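Side-chain contacts in flagellar motor switch protein FliG (Aquifex aeolicus, PDB 3HJL), which probably forms part of the rotor-mounted switch complex at the base of the flagellar basal body, contacting motor components that set the direction of rotation: residues A[210-213]-A[214-218]; A[229-232]-A[233-236]; A[244-247]-A[248-252]; A[272-275]-A[276-280]; A[303-306]-A[307-311]. All coordinates share one frame; numbering follows the deposited sequence.

Interaction 1: A[210-213]-A[214-218]; sequences LDKE and TRELI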
loop_
_atom_site.group_PDB
_atom_site.type_symbol
_atom_site.label_atom_id
_atom_site.label_comp_id
_atom_site.label_asym_id
_atom_site.label_seq_id
_atom_site.Cartn_x
_atom_site.Cartn_y
_atom_site.Cartn_z
ATOM N N LEU A 210 -15.246 4.615 32.866
ATOM C CA LEU A 210 -14.593 3.535 33.646
ATOM C C LEU A 210 -13.901 4.103 34.891
ATOM O O LEU A 210 -13.404 5.225 34.857
ATOM C CB LEU A 210 -13.528 2.807 32.793
ATOM C CG LEU A 210 -13.887 1.631 31.879
ATOM C CD1 LEU A 210 -15.152 1.860 31.138
ATOM C CD2 LEU A 210 -12.743 1.371 30.907
ATOM N N ASP A 211 -13.848 3.321 35.971
ATOM C CA ASP A 211 -13.169 3.759 37.196
ATOM C C ASP A 211 -11.646 3.784 36.975
ATOM O O ASP A 211 -11.121 3.001 36.177
ATOM C CB ASP A 211 -13.552 2.880 38.403
ATOM C CG ASP A 211 -12.884 1.516 38.385
ATOM O OD1 ASP A 211 -12.986 0.812 37.361
ATOM O OD2 ASP A 211 -12.287 1.136 39.417
ATOM N N LYS A 212 -10.959 4.691 37.675
ATOM C CA LYS A 212 -9.512 4.934 37.482
ATOM C C LYS A 212 -8.641 3.676 37.429
ATOM O O LYS A 212 -7.726 3.605 36.615
ATOM C CB LYS A 212 -8.967 5.900 38.549
ATOM C CG LYS A 212 -7.553 6.429 38.258
ATOM C CD LYS A 212 -7.011 7.271 39.398
ATOM C CE LYS A 212 -5.550 7.636 39.162
ATOM N NZ LYS A 212 -4.917 8.291 40.355
ATOM N N GLU A 213 -8.930 2.696 38.282
ATOM C CA GLU A 213 -8.188 1.427 38.289
ATOM C C GLU A 213 -8.239 0.739 36.918
ATOM O O GLU A 213 -7.200 0.410 36.346
ATOM C CB GLU A 213 -8.746 0.483 39.357
ATOM C CG GLU A 213 -8.527 0.950 40.796
ATOM C CD GLU A 213 -9.127 -0.003 41.825
ATOM O OE1 GLU A 213 -10.073 -0.746 41.477
ATOM O OE2 GLU A 213 -8.662 0.006 42.990
ATOM N N THR A 214 -9.448 0.564 36.385
ATOM C CA THR A 214 -9.639 -0.058 35.070
ATOM C C THR A 214 -9.108 0.834 33.947
ATOM O O THR A 214 -8.369 0.369 33.081
ATOM C CB THR A 214 -11.133 -0.347 34.785
ATOM O OG1 THR A 214 -11.686 -1.132 35.844
ATOM C CG2 THR A 214 -11.298 -1.093 33.463
ATOM N N ARG A 215 -9.526 2.103 33.964
ATOM C CA ARG A 215 -9.118 3.115 32.968
ATOM C C ARG A 215 -7.604 3.224 32.786
ATOM O O ARG A 215 -7.120 3.260 31.654
ATOM C CB ARG A 215 -9.714 4.494 33.335
ATOM C CG ARG A 215 -8.911 5.730 32.877
ATOM C CD ARG A 215 -9.720 7.018 32.979
ATOM N NE ARG A 215 -10.601 7.049 34.153
ATOM C CZ ARG A 215 -10.312 7.588 35.340
ATOM N NH1 ARG A 215 -9.146 8.201 35.588
ATOM N NH2 ARG A 215 -11.223 7.513 36.309
ATOM N N GLU A 216 -6.875 3.315 33.897
ATOM C CA GLU A 216 -5.415 3.469 33.859
ATOM C C GLU A 216 -4.680 2.198 33.438
ATOM O O GLU A 216 -3.651 2.285 32.768
ATOM C CB GLU A 216 -4.881 3.968 35.208
ATOM C CG GLU A 216 -5.326 5.385 35.555
ATOM C CD GLU A 216 -4.684 6.426 34.666
ATOM O OE1 GLU A 216 -3.446 6.553 34.729
ATOM O OE2 GLU A 216 -5.414 7.119 33.909
ATOM N N LEU A 217 -5.190 1.034 33.848
ATOM C CA LEU A 217 -4.604 -0.253 33.435
ATOM C C LEU A 217 -4.765 -0.513 31.931
ATOM O O LEU A 217 -3.870 -1.078 31.306
ATOM C CB LEU A 217 -5.159 -1.433 34.260
ATOM C CG LEU A 217 -4.359 -1.776 35.533
ATOM C CD1 LEU A 217 -4.171 -0.571 36.458
ATOM C CD2 LEU A 217 -5.008 -2.933 36.283
ATOM N N ILE A 218 -5.894 -0.095 31.358
ATOM C CA ILE A 218 -6.119 -0.220 29.910
ATOM C C ILE A 218 -5.168 0.681 29.123
ATOM O O ILE A 218 -4.514 0.228 28.182
ATOM C CB ILE A 218 -7.580 0.127 29.511
ATOM C CG1 ILE A 218 -8.531 -0.983 29.959
ATOM C CG2 ILE A 218 -7.702 0.303 28.000
ATOM C CD1 ILE A 218 -9.983 -0.623 29.819
#
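D211 and T214 meet side chain to side chain at the start of helix 212-225, where D211 holds the N-cap position of an alpha-helix in this all-helical protein. The hydroxyl T214 OG1 donates to D211 OD1 over 2.8 Å, reaching the carboxylate oxygen on its syn side and 19° out of the carboxylate plane. D211 can offer that oxygen because its CG is tucked between the backbone N and the carbonyl carbon (chi1 75°), which swings the acid over the first turn although its CB leaves in another direction. T214 has two uses: while OG1 takes the acid, its methyl CG2 stands anti to the backbone N and lies 3.8 Å from L210 CD2. The same L210 methyl touches I218 CD1 at 3.6 Å, a small apolar patch in which L210, just ahead of the N-cap, lies against the first turns of the helix.

R215 turns back the other way. Bent at chi3 (37°), it lays one face of its guanidinium over K212 CA and brings its edge to L210 O, to which NE and NH2 make weak bonds; NE also has a weak one to L207 O. Along the backbone, R215 N gives D211 O a nearly straight bond of 2.9 Å.

Interaction 2: A[229-232]-A[233-236]; sequences LEER and IREK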
loop_
_atom_site.group_PDB
_atom_site.type_symbol
_atom_site.label_atom_id
_atom_site.label_comp_id
_atom_site.label_asym_id
_atom_site.label_seq_id
_atom_site.Cartn_x
_atom_site.Cartn_y
_atom_site.Cartn_z
ATOM N N LEU A 229 -0.734 6.055 20.299
ATOM C CA LEU A 229 -2.205 5.901 20.367
ATOM C C LEU A 229 -2.710 6.260 21.769
ATOM O O LEU A 229 -3.712 6.959 21.904
ATOM C CB LEU A 229 -2.652 4.470 19.997
ATOM C CG LEU A 229 -4.003 4.255 19.276
ATOM C CD1 LEU A 229 -4.464 2.792 19.425
ATOM C CD2 LEU A 229 -5.109 5.199 19.734
ATOM N N GLU A 230 -2.016 5.769 22.799
ATOM C CA GLU A 230 -2.332 6.101 24.195
ATOM C C GLU A 230 -2.438 7.608 24.372
ATOM O O GLU A 230 -3.407 8.098 24.932
ATOM C CB GLU A 230 -1.236 5.571 25.130
ATOM C CG GLU A 230 -1.459 5.871 26.633
ATOM C CD GLU A 230 -0.192 5.736 27.467
ATOM O OE1 GLU A 230 0.852 6.315 27.092
ATOM O OE2 GLU A 230 -0.264 5.109 28.539
ATOM N N GLU A 231 -1.432 8.328 23.886
ATOM C CA GLU A 231 -1.389 9.781 24.012
ATOM C C GLU A 231 -2.532 10.474 23.276
ATOM O O GLU A 231 -3.118 11.409 23.812
ATOM C CB GLU A 231 -0.024 10.322 23.552
ATOM C CG GLU A 231 0.120 11.862 23.495
ATOM C CD GLU A 231 -0.004 12.565 24.846
ATOM O OE1 GLU A 231 0.241 13.790 24.880
ATOM O OE2 GLU A 231 -0.317 11.918 25.868
ATOM N N ARG A 232 -2.842 10.020 22.060
ATOM C CA ARG A 232 -3.970 10.573 21.298
ATOM C C ARG A 232 -5.307 10.345 22.004
ATOM O O ARG A 232 -6.198 11.193 21.921
ATOM C CB ARG A 232 -4.006 10.020 19.867
ATOM C CG ARG A 232 -2.872 10.557 18.998
ATOM C CD ARG A 232 -2.977 10.155 17.527
ATOM N NE ARG A 232 -3.305 8.734 17.330
ATOM C CZ ARG A 232 -4.491 8.242 16.943
ATOM N NH1 ARG A 232 -5.535 9.031 16.660
ATOM N NH2 ARG A 232 -4.632 6.923 16.809
ATOM N N ILE A 233 -5.434 9.217 22.711
ATOM C CA ILE A 233 -6.614 8.951 23.534
ATOM C C ILE A 233 -6.678 9.919 24.721
ATOM O O ILE A 233 -7.728 10.518 24.964
ATOM C CB ILE A 233 -6.659 7.485 24.063
ATOM C CG1 ILE A 233 -6.858 6.492 22.914
ATOM C CG2 ILE A 233 -7.806 7.309 25.059
ATOM C CD1 ILE A 233 -6.576 5.057 23.302
ATOM N N ARG A 234 -5.553 10.088 25.429
ATOM C CA ARG A 234 -5.491 10.974 26.611
ATOM C C ARG A 234 -5.791 12.436 26.275
ATOM O O ARG A 234 -6.362 13.147 27.093
ATOM C CB ARG A 234 -4.130 10.899 27.318
ATOM C CG ARG A 234 -3.714 9.512 27.803
ATOM C CD ARG A 234 -2.540 9.585 28.780
ATOM N NE ARG A 234 -2.952 9.208 30.138
ATOM C CZ ARG A 234 -2.848 7.982 30.671
ATOM N NH1 ARG A 234 -2.290 6.957 30.003
ATOM N NH2 ARG A 234 -3.289 7.775 31.908
ATOM N N GLU A 235 -5.351 12.888 25.098
ATOM C CA GLU A 235 -5.692 14.225 24.581
ATOM C C GLU A 235 -7.213 14.440 24.508
ATOM O O GLU A 235 -7.709 15.516 24.838
ATOM C CB GLU A 235 -5.074 14.435 23.193
ATOM C CG GLU A 235 -3.559 14.661 23.219
ATOM C CD GLU A 235 -2.929 14.741 21.827
ATOM O OE1 GLU A 235 -3.638 14.495 20.819
ATOM O OE2 GLU A 235 -1.716 15.054 21.746
ATOM N N LYS A 236 -7.940 13.405 24.111
ATOM C CA LYS A 236 -9.401 13.456 24.047
ATOM C C LYS A 236 -10.094 13.284 25.408
ATOM O O LYS A 236 -11.266 13.661 25.542
ATOM C CB LYS A 236 -9.920 12.402 23.070
ATOM C CG LYS A 236 -9.406 12.555 21.636
ATOM C CD LYS A 236 -9.885 13.832 20.995
ATOM C CE LYS A 236 -9.594 13.841 19.522
ATOM N NZ LYS A 236 -10.054 15.111 18.920
#
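The carbonyl oxygen E230 O receives R234 N at 3.0 Å, one of three successive i to i+4 backbone bonds that make 229-236 a little over two turns of alpha-helix within helix 227-237. The donor lies in the carbonyl plane, and the same two residues are joined again through their side chains.

E230 OE2 and R234 NH1 form an i to i+4 salt bridge of 3.1 Å. The two side chains run side by side and point the same way, yet their planar ends are turned strongly against each other, 81° between carboxylate and guanidinium, so a single oxygen meets a single nitrogen at the guanidinium edge. E230 gets there as an extended chain with CG anti to the backbone N (chi1 180°). R234 has a second acid, since its NH2 is bridged to E216 of helix 212-225; shared between the two helices, its guanidinium is gripped from both.

One residue further on, the acids E231 and E235 cross at about a right angle; E231 OE1 and E235 OE2 are 3.9 Å apart, a like-charged pair that probably raises the cost of keeping both ionised. E231 OE1 also has a long, weak ion pair with R317. On the inner side, buried I233 packs against L207, L219 and I222 of the two preceding helices, and its CG1 lies 3.9 Å from L229 CD2.

Interaction 3: A[244-247]-A[248-252]; sequences RKLS and DRDII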
loop_
_atom_site.group_PDB
_atom_site.type_symbol
_atom_site.label_atom_id
_atom_site.label_comp_id
_atom_site.label_asym_id
_atom_site.label_seq_id
_atom_site.Cartn_x
_atom_site.Cartn_y
_atom_site.Cartn_z
ATOM N N ARG A 244 -15.014 23.862 31.705
ATOM C CA ARG A 244 -16.355 24.061 32.286
ATOM C C ARG A 244 -16.648 23.167 33.506
ATOM O O ARG A 244 -17.363 23.584 34.422
ATOM C CB ARG A 244 -17.435 23.762 31.240
ATOM C CG ARG A 244 -17.529 24.730 30.082
ATOM C CD ARG A 244 -18.820 24.485 29.339
ATOM N NE ARG A 244 -18.923 25.237 28.092
ATOM C CZ ARG A 244 -18.335 24.905 26.945
ATOM N NH1 ARG A 244 -17.617 23.790 26.825
ATOM N NH2 ARG A 244 -18.513 25.683 25.882
ATOM N N LYS A 245 -16.157 21.925 33.473
ATOM C CA LYS A 245 -16.373 20.957 34.565
ATOM C C LYS A 245 -15.639 21.330 35.865
ATOM O O LYS A 245 -16.076 20.950 36.955
ATOM C CB LYS A 245 -15.917 19.551 34.145
ATOM C CG LYS A 245 -16.645 18.947 32.945
ATOM C CD LYS A 245 -16.042 17.593 32.585
ATOM C CE LYS A 245 -16.717 16.974 31.374
ATOM N NZ LYS A 245 -16.093 15.673 30.983
ATOM N N LEU A 246 -14.526 22.056 35.742
ATOM C CA LEU A 246 -13.699 22.423 36.895
ATOM C C LEU A 246 -14.389 23.435 37.819
ATOM O O LEU A 246 -15.272 24.178 37.389
ATOM C CB LEU A 246 -12.347 22.987 36.422
ATOM C CG LEU A 246 -11.471 22.066 35.563
ATOM C CD1 LEU A 246 -10.194 22.764 35.173
ATOM C CD2 LEU A 246 -11.167 20.746 36.278
ATOM N N SER A 247 -13.989 23.433 39.093
ATOM C CA SER A 247 -14.519 24.370 40.086
ATOM C C SER A 247 -13.802 25.707 39.981
ATOM O O SER A 247 -12.813 25.834 39.254
ATOM C CB SER A 247 -14.318 23.820 41.496
ATOM O OG SER A 247 -14.878 22.529 41.618
ATOM N N ASP A 248 -14.310 26.701 40.709
ATOM C CA ASP A 248 -13.637 27.994 40.831
ATOM C C ASP A 248 -12.300 27.827 41.556
ATOM O O ASP A 248 -11.324 28.486 41.210
ATOM C CB ASP A 248 -14.522 29.004 41.567
ATOM C CG ASP A 248 -15.689 29.485 40.722
ATOM O OD1 ASP A 248 -16.839 29.409 41.195
ATOM O OD2 ASP A 248 -15.461 29.929 39.581
ATOM N N ARG A 249 -12.267 26.927 42.538
ATOM C CA ARG A 249 -11.039 26.562 43.263
ATOM C C ARG A 249 -9.936 26.080 42.315
ATOM O O ARG A 249 -8.772 26.452 42.465
ATOM C CB ARG A 249 -11.340 25.439 44.268
ATOM C CG ARG A 249 -12.193 25.848 45.463
ATOM C CD ARG A 249 -11.394 26.658 46.477
ATOM N NE ARG A 249 -12.098 26.787 47.754
ATOM C CZ ARG A 249 -12.210 25.825 48.678
ATOM N NH1 ARG A 249 -11.695 24.604 48.485
ATOM N NH2 ARG A 249 -12.873 26.077 49.808
ATOM N N ASP A 250 -10.320 25.235 41.359
ATOM C CA ASP A 250 -9.388 24.664 40.371
ATOM C C ASP A 250 -8.783 25.742 39.473
ATOM O O ASP A 250 -7.591 25.712 39.168
ATOM C CB ASP A 250 -10.105 23.644 39.478
ATOM C CG ASP A 250 -10.609 22.430 40.240
ATOM O OD1 ASP A 250 -10.726 22.486 41.483
ATOM O OD2 ASP A 250 -10.903 21.416 39.577
ATOM N N ILE A 251 -9.629 26.685 39.059
ATOM C CA ILE A 251 -9.232 27.806 38.203
ATOM C C ILE A 251 -8.213 28.709 38.900
ATOM O O ILE A 251 -7.264 29.162 38.268
ATOM C CB ILE A 251 -10.468 28.638 37.775
ATOM C CG1 ILE A 251 -11.414 27.791 36.919
ATOM C CG2 ILE A 251 -10.048 29.886 36.981
ATOM C CD1 ILE A 251 -12.839 28.099 37.177
ATOM N N ILE A 252 -8.422 28.973 40.194
ATOM C CA ILE A 252 -7.449 29.738 41.011
ATOM C C ILE A 252 -6.048 29.119 40.949
ATOM O O ILE A 252 -5.064 29.831 40.744
ATOM C CB ILE A 252 -7.887 29.850 42.512
ATOM C CG1 ILE A 252 -8.726 31.108 42.743
ATOM C CG2 ILE A 252 -6.677 29.927 43.427
ATOM C CD1 ILE A 252 -10.014 31.131 41.989
#
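The backbone leaves extended angles at L246 and S247 and enters helical ones at D248, and the first helical turn closes with a weak bond from I251 N to S247 O at 3.3 Å. S247 therefore stands at the N-cap position of helix 248-255, but its side chain makes no capping bond.

The contact is carried instead by D250 and by I251. D250, buried and with its CB directed toward the loop, sets CG anti to its carbonyl carbon (chi1 -64°), which turns the carboxylate back over the residues before the helix. One oxygen, D250 OD2, comes 3.4 Å from the methyl L246 CD2, the two side chains crossing at about a right angle; the other, OD1, lies 3.8 Å from S247 CB. I251 brings a methyl to the opening carbonyl, CD1 standing 3.1 Å from S247 O. Beyond that carbonyl the isoleucine side chain rests on K277 and F278 of helix 272-279.

Before the turn, R244 is bridged to D273 of that same helix, and D248 is hydrogen-bonded to N281. This is the N-terminal first turn of a helix entered from an extended loop through an N-cap residue without a side-chain cap, packed on helix 272-279 in the all-helical FliG C-terminal domain.

Interaction 4: A[272-275]-A[276-280]; sequences EDIK and QKFLS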
loop_
_atom_site.group_PDB
_atom_site.type_symbol
_atom_site.label_atom_id
_atom_site.label_comp_id
_atom_site.label_asym_id
_atom_site.label_seq_id
_atom_site.Cartn_x
_atom_site.Cartn_y
_atom_site.Cartn_z
ATOM N N GLU A 272 -17.579 32.058 25.396
ATOM C CA GLU A 272 -17.715 33.166 26.344
ATOM C C GLU A 272 -17.793 32.715 27.804
ATOM O O GLU A 272 -17.253 33.386 28.692
ATOM C CB GLU A 272 -18.942 34.031 25.991
ATOM C CG GLU A 272 -19.018 35.381 26.720
ATOM C CD GLU A 272 -17.794 36.262 26.479
ATOM O OE1 GLU A 272 -17.316 36.895 27.448
ATOM O OE2 GLU A 272 -17.287 36.287 25.333
ATOM N N ASP A 273 -18.465 31.590 28.049
ATOM C CA ASP A 273 -18.599 31.062 29.412
ATOM C C ASP A 273 -17.270 30.560 30.008
ATOM O O ASP A 273 -17.071 30.634 31.220
ATOM C CB ASP A 273 -19.684 29.983 29.487
ATOM C CG ASP A 273 -19.334 28.734 28.706
ATOM O OD1 ASP A 273 -19.157 28.818 27.473
ATOM O OD2 ASP A 273 -19.302 27.659 29.329
ATOM N N ILE A 274 -16.366 30.075 29.156
ATOM C CA ILE A 274 -15.026 29.655 29.589
ATOM C C ILE A 274 -14.134 30.892 29.812
ATOM O O ILE A 274 -13.297 30.898 30.720
ATOM C CB ILE A 274 -14.381 28.641 28.582
ATOM C CG1 ILE A 274 -15.206 27.342 28.534
ATOM C CG2 ILE A 274 -12.942 28.314 28.966
ATOM C CD1 ILE A 274 -14.722 26.338 27.493
ATOM N N LYS A 275 -14.318 31.933 28.994
ATOM C CA LYS A 275 -13.652 33.216 29.235
ATOM C C LYS A 275 -14.029 33.727 30.623
ATOM O O LYS A 275 -13.151 34.010 31.443
ATOM C CB LYS A 275 -14.049 34.281 28.203
ATOM C CG LYS A 275 -13.421 34.163 26.840
ATOM C CD LYS A 275 -13.934 35.296 25.947
ATOM C CE LYS A 275 -13.171 35.393 24.637
ATOM N NZ LYS A 275 -13.640 36.513 23.766
ATOM N N GLN A 276 -15.333 33.827 30.879
ATOM C CA GLN A 276 -15.841 34.308 32.175
ATOM C C GLN A 276 -15.451 33.412 33.350
ATOM O O GLN A 276 -15.338 33.890 34.479
ATOM C CB GLN A 276 -17.372 34.489 32.148
ATOM C CG GLN A 276 -17.885 35.580 31.201
ATOM C CD GLN A 276 -17.301 36.962 31.486
ATOM O OE1 GLN A 276 -16.945 37.287 32.627
ATOM N NE2 GLN A 276 -17.198 37.781 30.441
ATOM N N LYS A 277 -15.241 32.126 33.086
ATOM C CA LYS A 277 -14.796 31.188 34.114
ATOM C C LYS A 277 -13.418 31.569 34.667
ATOM O O LYS A 277 -13.189 31.489 35.876
ATOM C CB LYS A 277 -14.771 29.769 33.547
ATOM C CG LYS A 277 -14.570 28.706 34.583
ATOM C CD LYS A 277 -15.343 27.435 34.262
ATOM C CE LYS A 277 -15.332 26.468 35.432
ATOM N NZ LYS A 277 -16.001 27.012 36.653
ATOM N N PHE A 278 -12.517 31.992 33.778
ATOM C CA PHE A 278 -11.187 32.468 34.177
ATOM C C PHE A 278 -11.231 33.900 34.723
ATOM O O PHE A 278 -10.708 34.164 35.804
ATOM C CB PHE A 278 -10.189 32.377 33.014
ATOM C CG PHE A 278 -9.632 30.994 32.799
ATOM C CD1 PHE A 278 -8.648 30.493 33.645
ATOM C CD2 PHE A 278 -10.057 30.206 31.729
ATOM C CE1 PHE A 278 -8.117 29.228 33.447
ATOM C CE2 PHE A 278 -9.520 28.931 31.521
ATOM C CZ PHE A 278 -8.553 28.447 32.374
ATOM N N LEU A 279 -11.879 34.800 33.980
ATOM C CA LEU A 279 -12.000 36.220 34.360
ATOM C C LEU A 279 -12.657 36.468 35.726
ATOM O O LEU A 279 -12.251 37.379 36.449
ATOM C CB LEU A 279 -12.769 37.002 33.286
ATOM C CG LEU A 279 -12.077 37.172 31.934
ATOM C CD1 LEU A 279 -13.079 37.656 30.900
ATOM C CD2 LEU A 279 -10.874 38.125 32.030
ATOM N N SER A 280 -13.654 35.660 36.080
ATOM C CA SER A 280 -14.355 35.806 37.363
ATOM C C SER A 280 -13.525 35.372 38.572
ATOM O O SER A 280 -13.907 35.656 39.703
ATOM C CB SER A 280 -15.658 35.011 37.357
ATOM O OG SER A 280 -15.393 33.624 37.278
#
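Residues 272-279 follow one helical path, with E272 O accepting Q276 N at 2.9 Å and K275 O accepting L279 N at 2.9 Å. The latter bond is nearly straight (177°), whereas those from K277 N to D273 O and from F278 N to I274 O are weak.

E272 and Q276 repeat their backbone pairing at the side-chain level. Q276 NE2 donates to E272 OE1 over 3.1 Å, meeting the oxygen almost in line with its C-O bond while the acceptor lies in the amide plane. Both chains are bent at chi2 to make this possible: E272 starts with CG anti to the backbone N (chi1 -168°) and then folds, and Q276, its CG anti to the carbonyl carbon, bends back towards it, leaving the two flat groups 40° apart. E272 OE2 has a long salt bridge to K275 NZ, 4.0 Å.

At the far end, S280 OG and S280 N both donate to Q276 O, the hydroxyl at 2.8 Å. The buried flank is apolar. I274 CG2 lies 4.3 Å from F278 CE2, and that ring is surrounded by I251, I254 and L255 of helix 248-255 and by L263 and L267 of helix 260-268. Polar i to i+4 pairing on one flank and apolar residues on the other mark an amphipathic helix of the all-helical FliG C-terminal domain.

Interaction 5: A[303-306]-A[307-311]; sequences SEIE and KAQRQ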
loop_
_atom_site.group_PDB
_atom_site.type_symbol
_atom_site.label_atom_id
_atom_site.label_comp_id
_atom_site.label_asym_id
_atom_site.label_seq_id
_atom_site.Cartn_x
_atom_site.Cartn_y
_atom_site.Cartn_z
ATOM N N SER A 303 -3.752 28.477 14.472
ATOM C CA SER A 303 -2.741 27.510 14.906
ATOM C C SER A 303 -2.096 27.891 16.249
ATOM O O SER A 303 -1.785 27.018 17.056
ATOM C CB SER A 303 -1.670 27.339 13.817
ATOM O OG SER A 303 -1.164 28.598 13.390
ATOM N N GLU A 304 -1.927 29.194 16.485
ATOM C CA GLU A 304 -1.369 29.704 17.745
ATOM C C GLU A 304 -2.379 29.682 18.887
ATOM O O GLU A 304 -2.002 29.437 20.030
ATOM C CB GLU A 304 -0.817 31.122 17.556
ATOM C CG GLU A 304 0.373 31.202 16.609
ATOM C CD GLU A 304 1.596 30.465 17.139
ATOM O OE1 GLU A 304 2.030 30.769 18.273
ATOM O OE2 GLU A 304 2.121 29.586 16.420
ATOM N N ILE A 305 -3.644 29.986 18.587
ATOM C CA ILE A 305 -4.740 29.868 19.572
ATOM C C ILE A 305 -4.873 28.405 20.020
ATOM O O ILE A 305 -5.022 28.124 21.210
ATOM C CB ILE A 305 -6.109 30.327 18.987
ATOM C CG1 ILE A 305 -6.101 31.828 18.670
ATOM C CG2 ILE A 305 -7.239 30.033 19.973
ATOM C CD1 ILE A 305 -7.315 32.286 17.889
ATOM N N GLU A 306 -4.822 27.490 19.050
ATOM C CA GLU A 306 -4.813 26.048 19.310
ATOM C C GLU A 306 -3.634 25.614 20.195
ATOM O O GLU A 306 -3.827 24.862 21.154
ATOM C CB GLU A 306 -4.790 25.276 17.986
ATOM C CG GLU A 306 -6.122 25.321 17.235
ATOM C CD GLU A 306 -6.058 24.795 15.795
ATOM O OE1 GLU A 306 -7.148 24.643 15.198
ATOM O OE2 GLU A 306 -4.949 24.541 15.254
ATOM N N LYS A 307 -2.428 26.099 19.874
ATOM C CA LYS A 307 -1.207 25.791 20.648
ATOM C C LYS A 307 -1.309 26.238 22.115
ATOM O O LYS A 307 -0.924 25.504 23.021
ATOM C CB LYS A 307 0.024 26.437 19.994
ATOM C CG LYS A 307 1.367 26.135 20.697
ATOM C CD LYS A 307 2.544 26.833 20.014
ATOM C CE LYS A 307 3.813 26.750 20.870
ATOM N NZ LYS A 307 4.952 27.542 20.312
ATOM N N ALA A 308 -1.775 27.464 22.332
ATOM C CA ALA A 308 -1.965 27.991 23.680
ATOM C C ALA A 308 -3.048 27.201 24.436
ATOM O O ALA A 308 -2.905 26.946 25.632
ATOM C CB ALA A 308 -2.314 29.468 23.622
ATOM N N GLN A 309 -4.118 26.812 23.738
ATOM C CA GLN A 309 -5.167 25.975 24.341
ATOM C C GLN A 309 -4.657 24.616 24.835
ATOM O O GLN A 309 -4.969 24.219 25.963
ATOM C CB GLN A 309 -6.353 25.786 23.388
ATOM C CG GLN A 309 -7.300 26.982 23.381
ATOM C CD GLN A 309 -8.546 26.761 22.568
ATOM O OE1 GLN A 309 -8.776 25.679 22.039
ATOM N NE2 GLN A 309 -9.377 27.788 22.483
ATOM N N ARG A 310 -3.851 23.926 24.019
ATOM C CA ARG A 310 -3.249 22.650 24.449
ATOM C C ARG A 310 -2.219 22.831 25.566
ATOM O O ARG A 310 -2.035 21.926 26.374
ATOM C CB ARG A 310 -2.654 21.848 23.276
ATOM C CG ARG A 310 -1.429 22.442 22.592
ATOM C CD ARG A 310 -0.886 21.501 21.508
ATOM N NE ARG A 310 -1.803 21.394 20.358
ATOM C CZ ARG A 310 -1.683 22.020 19.175
ATOM N NH1 ARG A 310 -0.648 22.819 18.888
ATOM N NH2 ARG A 310 -2.613 21.818 18.238
ATOM N N GLN A 311 -1.551 23.991 25.600
ATOM C CA GLN A 311 -0.604 24.317 26.679
ATOM C C GLN A 311 -1.320 24.462 28.026
ATOM O O GLN A 311 -0.836 23.979 29.046
ATOM C CB GLN A 311 0.201 25.586 26.356
ATOM C CG GLN A 311 1.382 25.344 25.410
ATOM C CD GLN A 311 2.145 26.617 25.046
ATOM O OE1 GLN A 311 1.705 27.736 25.330
ATOM N NE2 GLN A 311 3.296 26.445 24.407
#
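R310 carries its CG between the backbone N and the carbonyl carbon (chi1 68°) and bends again at chi3, a course that brings its guanidinium back along the helix above E306. E306 O and K307 N both lie over one face of that group, the oxygen centred 4.0 Å above the plane. The R310 NH2 end comes 4.1 Å from E306 CB. E306 itself extends away, and its acid does not touch the arginine: E306 OE2 remains 4.7 Å from R310 NH2, near enough for a through-space attraction that is probably modest. E306 O is already taken by R310 N at 3.0 Å.

This is one exposed turn of the long helix 302-320 in the FliG C-terminal domain, whose inner flank packs on helix 260-268. There A308 sets its methyl on T262, I265 and A266. Q309 stands next to it; its extended chain runs side by side with I305, pointing the same way, and puts Q309 NE2 4.0 Å from I305 CG2. That amide nitrogen is hydrogen-bonded to A266 O and weakly to G269 O, so the methyl merely flanks a group held from elsewhere. K307 reaches past E304 on the solvent side, K307 NZ lying 4.8 Å from E304 OE1.

In the fold
All five contacts are local, within or at the start of helices in the C-terminal part of the chain, yet their chemistry follows their place. Interactions 1, 2 and 5 lie at the surface and rely largely on charged or polar side chains, with a smaller apolar element beside the polar bonds in 1 and 2. Interactions 3 and 4 are partly buried, and I251 and F278 pack on each other between them; their centres are 10 Å apart, and R244 NE and D273 OD2 (2.7 Å) tie them further. Interactions 1 and 2 sit on consecutive helices, joined by a salt bridge from E216 OE2 to R234 NH2 (3.0 Å). Interaction 5 touches neither pair, its centre about 17 Å from those of interactions 2 and 4.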